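Local coordinates for protein dimethyl-sulfide monooxygenase (Hyphomicrobium sulfonivorans, PDB 6AK1) that oxidises dimethyl sulfide to methanethiol and formaldehyde with NADH and O2, as the FMN-dependent large subunit of a two-component monooxygenase, at residues V251-A254 with R255-T259. Residues are numbered along the deposited sequence; the frame is centred on the assembly and turned at random.
Sequences VEQA and RQITT
The flat amide of Gln253 is met over one face by the end methyl of Ile257, whose CD1 lies 4.0 Å from Gln253 CD, somewhat off the normal through CD. The amide oxygen, Gln253 OE1, accepts hydrogen bonds from Thr248 OG1 and Thr249 N, which fix the amide's rotation. This i to i+4 pair belongs to the first turns of helix 251-267, the crossover helix between strands 243-246 and 276-284 of the luciferase-like TIM barrel. With CG anti to the backbone N (chi1 180°), Gln253 also brings its CG to 3.9 Å from Ile257 CD1.

Two backbone bonds are nearly straight at the hydrogen: Ile257 N to Gln253 O (3.1 Å, N-H...O 167°) and Thr258 N to Ala254 O (3.0 Å, 170°). Arg255 N reaches Val251 O at 3.1 Å, and Arg255 CG packs 3.4 Å from that oxygen. The guanidinium then leads away to Glu388 O through NH1, while Val251 rests on helix 375-388. Thr258 OG1 is hydrogen-bonded to Gly389 O in the neighbouring loop. Farther along, Thr259 OG1 donates to Arg255 O at 2.7 Å, approaching from the opposite face of the carbonyl plane to Thr259 N.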
loop_
_atom_site.group_PDB
_atom_site.type_symbol
_atom_site.label_atom_id
_atom_site.label_comp_id
_atom_site.label_asym_id
_atom_site.label_seq_id
_atom_site.Cartn_x
_atom_site.Cartn_y
_atom_site.Cartn_z
ATOM N N VAL A 251 -19.784 5.100 -6.247
ATOM C CA VAL A 251 -19.276 6.192 -7.074
ATOM C C VAL A 251 -19.635 7.531 -6.452
ATOM O O VAL A 251 -18.825 8.471 -6.440
ATOM C CB VAL A 251 -19.819 6.074 -8.514
ATOM C CG1 VAL A 251 -19.423 7.299 -9.341
ATOM C CG2 VAL A 251 -19.311 4.795 -9.172
ATOM N N GLU A 252 -20.859 7.634 -5.916
ATOM C CA GLU A 252 -21.318 8.875 -5.299
ATOM C C GLU A 252 -20.426 9.264 -4.129
ATOM O O GLU A 252 -19.921 10.391 -4.065
ATOM C CB GLU A 252 -22.776 8.731 -4.849
ATOM C CG GLU A 252 -23.799 8.788 -5.987
ATOM C CD GLU A 252 -23.845 7.517 -6.830
ATOM O OE1 GLU A 252 -23.469 6.432 -6.317
ATOM O OE2 GLU A 252 -24.256 7.607 -8.015
ATOM N N GLN A 253 -20.212 8.335 -3.193
ATOM C CA GLN A 253 -19.310 8.605 -2.076
ATOM C C GLN A 253 -17.890 8.915 -2.549
ATOM O O GLN A 253 -17.185 9.710 -1.915
ATOM C CB GLN A 253 -19.300 7.414 -1.122
ATOM C CG GLN A 253 -18.392 7.593 0.074
ATOM C CD GLN A 253 -18.141 6.288 0.804
ATOM O OE1 GLN A 253 -17.571 5.351 0.249
ATOM N NE2 GLN A 253 -18.582 6.216 2.048
ATOM N N ALA A 254 -17.456 8.310 -3.660
ATOM C CA ALA A 254 -16.098 8.559 -4.133
ATOM C C ALA A 254 -15.926 9.989 -4.618
ATOM O O ALA A 254 -14.846 10.569 -4.446
ATOM C CB ALA A 254 -15.724 7.577 -5.248
ATOM N N ARG A 255 -16.964 10.566 -5.234
ATOM C CA ARG A 255 -16.879 11.953 -5.689
ATOM C C ARG A 255 -16.460 12.880 -4.550
ATOM O O ARG A 255 -15.597 13.752 -4.727
ATOM C CB ARG A 255 -18.223 12.383 -6.298
ATOM C CG ARG A 255 -18.534 11.655 -7.628
ATOM C CD ARG A 255 -19.928 11.950 -8.271
ATOM N NE ARG A 255 -20.152 13.358 -8.627
ATOM C CZ ARG A 255 -19.678 13.977 -9.719
ATOM N NH1 ARG A 255 -18.920 13.346 -10.626
ATOM N NH2 ARG A 255 -19.959 15.265 -9.904
ATOM N N GLN A 256 -17.030 12.670 -3.356
ATOM C CA GLN A 256 -16.729 13.532 -2.214
ATOM C C GLN A 256 -15.375 13.197 -1.600
ATOM O O GLN A 256 -14.604 14.105 -1.268
ATOM C CB GLN A 256 -17.834 13.422 -1.153
ATOM C CG GLN A 256 -17.798 14.559 -0.131
ATOM C CD GLN A 256 -17.952 15.915 -0.804
ATOM O OE1 GLN A 256 -19.020 16.227 -1.368
ATOM N NE2 GLN A 256 -16.879 16.717 -0.786
ATOM N N ILE A 257 -15.063 11.904 -1.459
ATOM C CA ILE A 257 -13.779 11.510 -0.883
ATOM C C ILE A 257 -12.625 12.110 -1.682
ATOM O O ILE A 257 -11.709 12.712 -1.115
ATOM C CB ILE A 257 -13.675 9.975 -0.788
ATOM C CG1 ILE A 257 -14.591 9.442 0.315
ATOM C CG2 ILE A 257 -12.247 9.546 -0.500
ATOM C CD1 ILE A 257 -14.557 7.916 0.476
ATOM N N THR A 258 -12.664 11.979 -3.011
ATOM C CA THR A 258 -11.522 12.415 -3.819
ATOM C C THR A 258 -11.470 13.924 -3.984
ATOM O O THR A 258 -10.376 14.489 -4.086
ATOM C CB THR A 258 -11.541 11.751 -5.200
ATOM O OG1 THR A 258 -12.711 12.157 -5.942
ATOM C CG2 THR A 258 -11.520 10.233 -5.045
ATOM N N THR A 259 -12.629 14.586 -4.038
ATOM C CA THR A 259 -12.654 16.045 -3.996
ATOM C C THR A 259 -12.076 16.560 -2.680
ATOM O O THR A 259 -11.280 17.507 -2.674
ATOM C CB THR A 259 -14.090 16.551 -4.194
ATOM O OG1 THR A 259 -14.569 16.153 -5.486
ATOM C CG2 THR A 259 -14.160 18.067 -4.069
#